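Local structure of uncharacterized HTH-type transcriptional regulator YydK (Bacillus subtilis subsp. subtilis, 3BWG) at residues Tyr124-Val129 / Glu140-Thr145; Ser97-Leu102 / Leu152-Val157. The protein probably binds DNA as a GntR-family transcription factor, pairing an N-terminal helix-turn-helix domain with a UTRA domain, the type that senses small effector molecules in related regulators. All coordinates share one frame; numbering follows the deposited sequence.

Contact 1: residues Tyr124-Val129 / Glu140-Thr145; sequences YYVKRV and EESYYT. With EDO (1,2-ethanediol), chain H.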
loop_
_atom_site.group_PDB
_atom_site.type_symbol
_atom_site.label_atom_id
_atom_site.label_comp_id
_atom_site.label_asym_id
_atom_site.label_seq_id
_atom_site.Cartn_x
_atom_site.Cartn_y
_atom_site.Cartn_z
ATOM N N TYR B 124 -6.063 -25.112 8.871
ATOM C CA TYR B 124 -4.816 -25.116 9.653
ATOM C C TYR B 124 -4.713 -23.846 10.462
ATOM O O TYR B 124 -4.875 -22.756 9.910
ATOM C CB TYR B 124 -3.581 -25.160 8.776
ATOM C CG TYR B 124 -3.210 -26.539 8.415
ATOM C CD1 TYR B 124 -3.482 -27.043 7.139
ATOM C CD2 TYR B 124 -2.652 -27.372 9.362
ATOM C CE1 TYR B 124 -3.151 -28.342 6.810
ATOM C CE2 TYR B 124 -2.334 -28.697 9.060
ATOM C CZ TYR B 124 -2.571 -29.170 7.793
ATOM O OH TYR B 124 -2.247 -30.474 7.508
ATOM N N TYR B 125 -4.408 -23.976 11.755
ATOM C CA TYR B 125 -4.276 -22.803 12.598
ATOM C C TYR B 125 -2.839 -22.623 12.987
ATOM O O TYR B 125 -2.216 -23.559 13.464
ATOM C CB TYR B 125 -5.130 -22.968 13.860
ATOM C CG TYR B 125 -4.876 -21.944 14.942
ATOM C CD1 TYR B 125 -5.435 -20.668 14.848
ATOM C CD2 TYR B 125 -4.107 -22.256 16.084
ATOM C CE1 TYR B 125 -5.217 -19.732 15.814
ATOM C CE2 TYR B 125 -3.901 -21.307 17.086
ATOM C CZ TYR B 125 -4.457 -20.040 16.924
ATOM O OH TYR B 125 -4.312 -19.046 17.864
ATOM N N VAL B 126 -2.311 -21.418 12.818
ATOM C CA VAL B 126 -0.953 -21.175 13.284
ATOM C C VAL B 126 -0.818 -19.978 14.209
ATOM O O VAL B 126 -1.475 -18.948 14.020
ATOM C CB VAL B 126 0.163 -21.302 12.154
ATOM C CG1 VAL B 126 -0.400 -21.734 10.825
ATOM C CG2 VAL B 126 1.140 -20.117 12.100
ATOM N N LYS B 127 -0.061 -20.166 15.280
ATOM C CA LYS B 127 0.185 -19.115 16.230
ATOM C C LYS B 127 1.719 -19.050 16.344
ATOM O O LYS B 127 2.364 -20.074 16.640
ATOM C CB LYS B 127 -0.461 -19.454 17.572
ATOM C CG LYS B 127 -0.267 -18.349 18.615
ATOM C CD LYS B 127 -0.585 -18.768 20.064
ATOM C CE LYS B 127 -2.091 -18.691 20.319
ATOM N NZ LYS B 127 -2.343 -19.073 21.757
ATOM N N ARG B 128 2.304 -17.882 16.060
ATOM C CA ARG B 128 3.753 -17.768 16.079
ATOM C C ARG B 128 4.241 -16.358 16.405
ATOM O O ARG B 128 3.558 -15.341 16.147
ATOM C CB ARG B 128 4.371 -18.320 14.775
ATOM C CG ARG B 128 4.259 -17.448 13.543
ATOM C CD ARG B 128 4.710 -18.168 12.288
ATOM N NE ARG B 128 4.296 -17.371 11.134
ATOM C CZ ARG B 128 4.810 -17.441 9.911
ATOM N NH1 ARG B 128 5.785 -18.300 9.633
ATOM N NH2 ARG B 128 4.333 -16.638 8.970
ATOM N N VAL B 129 5.400 -16.306 17.032
ATOM C CA VAL B 129 6.079 -15.048 17.251
ATOM C C VAL B 129 7.182 -15.051 16.237
ATOM O O VAL B 129 7.858 -16.084 16.018
ATOM C CB VAL B 129 6.636 -14.909 18.698
ATOM C CG1 VAL B 129 7.373 -13.538 18.931
ATOM C CG2 VAL B 129 5.502 -15.102 19.721
ATOM N N GLU B 140 1.541 -13.399 15.643
ATOM C CA GLU B 140 0.573 -13.677 14.614
ATOM C C GLU B 140 -0.327 -14.893 14.862
ATOM O O GLU B 140 0.088 -15.914 15.379
ATOM C CB GLU B 140 1.297 -13.809 13.266
ATOM C CG GLU B 140 0.661 -14.776 12.241
ATOM C CD GLU B 140 1.563 -15.063 11.040
ATOM O OE1 GLU B 140 1.055 -15.429 9.985
ATOM O OE2 GLU B 140 2.785 -14.885 11.132
ATOM N N GLU B 141 -1.571 -14.790 14.421
ATOM C CA GLU B 141 -2.423 -15.943 14.318
ATOM C C GLU B 141 -2.848 -15.946 12.877
ATOM O O GLU B 141 -3.279 -14.898 12.342
ATOM C CB GLU B 141 -3.664 -15.781 15.204
ATOM C CG GLU B 141 -3.438 -16.008 16.693
ATOM C CD GLU B 141 -4.740 -15.827 17.499
ATOM O OE1 GLU B 141 -5.411 -16.837 17.843
ATOM O OE2 GLU B 141 -5.100 -14.658 17.765
ATOM N N SER B 142 -2.709 -17.101 12.220
ATOM C CA SER B 142 -3.268 -17.239 10.891
ATOM C C SER B 142 -4.066 -18.510 10.687
ATOM O O SER B 142 -3.922 -19.490 11.420
ATOM C CB SER B 142 -2.213 -17.060 9.816
ATOM O OG SER B 142 -1.028 -17.670 10.220
ATOM N N TYR B 143 -4.938 -18.462 9.689
ATOM C CA TYR B 143 -5.867 -19.535 9.443
ATOM C C TYR B 143 -5.864 -19.840 7.975
ATOM O O TYR B 143 -6.139 -18.984 7.178
ATOM C CB TYR B 143 -7.279 -19.098 9.837
ATOM C CG TYR B 143 -7.414 -18.466 11.205
ATOM C CD1 TYR B 143 -7.955 -19.184 12.273
ATOM C CD2 TYR B 143 -7.057 -17.135 11.413
ATOM C CE1 TYR B 143 -8.129 -18.583 13.523
ATOM C CE2 TYR B 143 -7.201 -16.539 12.642
ATOM C CZ TYR B 143 -7.730 -17.260 13.698
ATOM O OH TYR B 143 -7.874 -16.652 14.920
ATOM N N TYR B 144 -5.630 -21.093 7.631
ATOM C CA TYR B 144 -5.537 -21.516 6.231
ATOM C C TYR B 144 -6.584 -22.531 5.932
ATOM O O TYR B 144 -6.683 -23.507 6.643
ATOM C CB TYR B 144 -4.167 -22.156 5.981
ATOM C CG TYR B 144 -3.058 -21.203 6.244
ATOM C CD1 TYR B 144 -2.412 -20.519 5.194
ATOM C CD2 TYR B 144 -2.652 -20.963 7.539
ATOM C CE1 TYR B 144 -1.385 -19.615 5.475
ATOM C CE2 TYR B 144 -1.652 -20.086 7.827
ATOM C CZ TYR B 144 -1.026 -19.420 6.810
ATOM O OH TYR B 144 -0.036 -18.553 7.186
ATOM N N THR B 145 -7.330 -22.324 4.854
ATOM C CA THR B 145 -8.349 -23.303 4.402
ATOM C C THR B 145 -7.663 -24.593 4.046
ATOM O O THR B 145 -6.862 -24.600 3.157
ATOM C CB THR B 145 -9.153 -22.779 3.198
ATOM O OG1 THR B 145 -9.711 -21.495 3.533
ATOM C CG2 THR B 145 -10.307 -23.732 2.851
HETATM C C1 EDO H . -2.487 -10.894 16.586
HETATM O O1 EDO H . -2.496 -9.986 17.681
HETATM C C2 EDO H . -2.884 -12.249 17.120
HETATM O O2 EDO H . -4.294 -12.202 17.376
#
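On one face of the two-stranded ladder formed by residues 124-129 and 140-145, the side chain of Tyr125 runs along the sheet until its hydroxyl meets Glu141. CG is anti to the backbone N (chi1 169°), and OH donates to Glu141 OE1 over a very short 2.5 Å. The carboxylate stands perpendicular to the phenol ring and accepts through its anti lone pair, OE1 lying at the ring edge. Its other oxygen, OE2, takes a hydrogen bond from O2 of 1,2-ethanediol, 2.6 Å away, a probable crystallisation additive also held by Ser222. Tyr143 lies beside Tyr125 and points the same way; its CE1 comes to 3.7 Å from Tyr125 CD1, with the two ring planes oblique at 57°. Lys127, on this face too, turns its amine to Glu101 of the adjacent strand.

The strands are the arms of an antiparallel beta hairpin within the UTRA-domain sheet, between strands 95-105 and 215-224. Tyr124-Tyr144, Val126-Ser142 and Arg128-Glu140 are hydrogen-bonded pairs, alternating with the non-hydrogen-bonded pairs Tyr125-Tyr143 and Lys127-Glu141.

Across the opposite face, Arg128 and Glu140 extend side by side into a buried salt bridge. Both donors converge on one oxygen: NE reaches Glu140 OE2 at 2.9 Å from above the carboxylate plane, whereas NH2 meets the syn lone pair of the same oxygen at 3.2 Å. OE2 stays close to the guanidinium plane, although the two flat groups are inclined by 59°. The third nitrogen, NH1, is bound by the carbonyls of Val157 and His159, and these bonds, with the salt bridge, probably hold the guanidinium in its rotation. Farther along, Val126 CG1 packs obliquely against Tyr144 CE2 at 3.6 Å.

Contact 2: residues Ser97-Leu102 / Leu152-Val157; sequences SKVIEL and LNNEIV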
loop_
_atom_site.group_PDB
_atom_site.type_symbol
_atom_site.label_atom_id
_atom_site.label_comp_id
_atom_site.label_asym_id
_atom_site.label_seq_id
_atom_site.Cartn_x
_atom_site.Cartn_y
_atom_site.Cartn_z
ATOM N N SER B 97 11.122 -17.563 13.272
ATOM C CA SER B 97 9.833 -17.828 13.887
ATOM C C SER B 97 9.932 -18.904 14.954
ATOM O O SER B 97 10.622 -19.915 14.780
ATOM C CB SER B 97 8.789 -18.265 12.837
ATOM O OG SER B 97 8.474 -17.233 11.939
ATOM N N LYS B 98 9.223 -18.660 16.047
ATOM C CA LYS B 98 8.927 -19.630 17.077
ATOM C C LYS B 98 7.443 -20.039 16.910
ATOM O O LYS B 98 6.560 -19.201 17.008
ATOM C CB LYS B 98 9.149 -18.955 18.431
ATOM C CG LYS B 98 9.019 -19.816 19.660
ATOM C CD LYS B 98 9.444 -18.974 20.873
ATOM C CE LYS B 98 8.750 -19.384 22.174
ATOM N NZ LYS B 98 9.449 -20.501 22.903
ATOM N N VAL B 99 7.187 -21.315 16.629
ATOM C CA VAL B 99 5.829 -21.786 16.467
ATOM C C VAL B 99 5.285 -22.070 17.849
ATOM O O VAL B 99 5.839 -22.872 18.569
ATOM C CB VAL B 99 5.732 -23.071 15.588
ATOM C CG1 VAL B 99 4.288 -23.536 15.448
ATOM C CG2 VAL B 99 6.314 -22.822 14.227
ATOM N N ILE B 100 4.199 -21.409 18.204
ATOM C CA ILE B 100 3.561 -21.630 19.473
ATOM C C ILE B 100 2.525 -22.738 19.324
ATOM O O ILE B 100 2.454 -23.618 20.180
ATOM C CB ILE B 100 2.932 -20.343 20.031
ATOM C CG1 ILE B 100 3.990 -19.257 20.142
ATOM C CG2 ILE B 100 2.320 -20.606 21.438
ATOM C CD1 ILE B 100 3.428 -17.887 20.168
ATOM N N GLU B 101 1.721 -22.683 18.255
ATOM C CA GLU B 101 0.731 -23.709 17.962
ATOM C C GLU B 101 0.638 -23.972 16.445
ATOM O O GLU B 101 0.826 -23.074 15.631
ATOM C CB GLU B 101 -0.654 -23.275 18.440
ATOM C CG GLU B 101 -0.959 -23.421 19.938
ATOM C CD GLU B 101 -2.411 -22.999 20.259
ATOM O OE1 GLU B 101 -3.343 -23.820 20.076
ATOM O OE2 GLU B 101 -2.629 -21.837 20.670
ATOM N N LEU B 102 0.346 -25.209 16.076
ATOM C CA LEU B 102 -0.014 -25.541 14.723
ATOM C C LEU B 102 -0.861 -26.753 14.867
ATOM O O LEU B 102 -0.415 -27.733 15.459
ATOM C CB LEU B 102 1.222 -25.868 13.868
ATOM C CG LEU B 102 1.057 -26.567 12.507
ATOM C CD1 LEU B 102 0.319 -25.739 11.444
ATOM C CD2 LEU B 102 2.411 -27.026 11.990
ATOM N N LEU B 152 0.488 -28.785 6.296
ATOM C CA LEU B 152 1.486 -27.892 6.857
ATOM C C LEU B 152 2.249 -28.642 7.940
ATOM O O LEU B 152 1.708 -29.538 8.604
ATOM C CB LEU B 152 0.835 -26.609 7.447
ATOM C CG LEU B 152 0.266 -25.565 6.462
ATOM C CD1 LEU B 152 -0.501 -24.372 7.180
ATOM C CD2 LEU B 152 1.382 -25.064 5.551
ATOM N N ASN B 153 3.518 -28.305 8.126
ATOM C CA ASN B 153 4.247 -28.865 9.282
ATOM C C ASN B 153 5.079 -27.824 9.993
ATOM O O ASN B 153 5.165 -26.695 9.547
ATOM C CB ASN B 153 5.086 -30.103 8.939
ATOM C CG ASN B 153 6.179 -29.818 7.940
ATOM O OD1 ASN B 153 6.565 -28.679 7.724
ATOM N ND2 ASN B 153 6.673 -30.863 7.310
ATOM N N ASN B 154 5.683 -28.211 11.109
ATOM C CA ASN B 154 6.476 -27.274 11.863
ATOM C C ASN B 154 7.526 -26.550 11.027
ATOM O O ASN B 154 7.690 -25.344 11.158
ATOM C CB ASN B 154 7.097 -27.945 13.082
ATOM C CG ASN B 154 6.956 -27.086 14.324
ATOM O OD1 ASN B 154 7.944 -26.536 14.814
ATOM N ND2 ASN B 154 5.695 -26.907 14.810
ATOM N N GLU B 155 8.220 -27.285 10.160
ATOM C CA GLU B 155 9.282 -26.699 9.341
ATOM C C GLU B 155 8.795 -25.574 8.402
ATOM O O GLU B 155 9.391 -24.496 8.342
ATOM C CB GLU B 155 10.042 -27.778 8.570
ATOM C CG GLU B 155 11.053 -27.208 7.584
ATOM C CD GLU B 155 11.984 -28.239 6.984
ATOM O OE1 GLU B 155 11.901 -29.441 7.320
ATOM O OE2 GLU B 155 12.834 -27.834 6.177
ATOM N N ILE B 156 7.711 -25.829 7.676
ATOM C CA ILE B 156 7.152 -24.829 6.765
ATOM C C ILE B 156 6.791 -23.540 7.530
ATOM O O ILE B 156 7.151 -22.439 7.124
ATOM C CB ILE B 156 5.908 -25.398 6.025
ATOM C CG1 ILE B 156 6.322 -26.519 5.058
ATOM C CG2 ILE B 156 5.166 -24.305 5.301
ATOM C CD1 ILE B 156 5.190 -27.504 4.715
ATOM N N VAL B 157 6.068 -23.712 8.634
ATOM C CA VAL B 157 5.514 -22.637 9.462
ATOM C C VAL B 157 6.577 -21.872 10.309
ATOM O O VAL B 157 6.340 -20.760 10.750
ATOM C CB VAL B 157 4.403 -23.244 10.330
ATOM C CG1 VAL B 157 4.178 -22.451 11.508
ATOM C CG2 VAL B 157 3.081 -23.435 9.491
#
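A classic beta bulge interrupts the strand 97-102, where Ile100 and Glu101 both face Lys127 of the adjoining strand. Val99 before the bulge and Leu102 after it are consequently both directed at the short helix 154-157, although an offset of three would place them on opposite faces of a regular strand. No hydrogen bond crosses this contact. Val99 has CG1 anti to the backbone N and CG2 beside it; CG2 presses on Val157 CG1 at 3.5 Å, tighter than usual for two methyl groups, the side chains crossing at about a right angle. Asn154 slides past Val99 in the opposite direction, laying its amide ND2 3.7 Å from Val99 CG1. Leu102 brings its two methyls to different targets: CD2 sits against the backbone where the helix begins, 3.4 Å from Asn153 C, while CD1 lies 4.1 Å from both Val157 CG2 and Leu152 CB. That backbone is held by an N-cap, since Asn153 OD1 accepts from Ile156 N at 3.1 Å, almost straight at 172°. Strand 95-105 is outermost in the chain's six-stranded sheet, bonded to strand 123-132; helix 154-157 packs against its side chains, while Leu152, in the loop before that helix, also touches Tyr164 of helix 161-167.

In the fold
Contacts 1 and 2 lie with their centres about 9 Å apart in the UTRA domain, and contact 1 is nested in the chain loop that contact 2 closes. Strand 123-132 joins them: it pairs with strand 135-145 on one side and with strand 95-105 on the other, where Lys127 O is 2.8 Å from Ile100 N, a probable hydrogen bond at the bulge. A second tie leads from Arg128 NH1 to Val157 O, also 2.8 Å, so the arginine of the hairpin's salt bridge reaches the helix that Val99 packs against. Tyr124 CZ closes on Leu152 N at 3.4 Å, adding a packing contact between the hairpin and the approach to that helix.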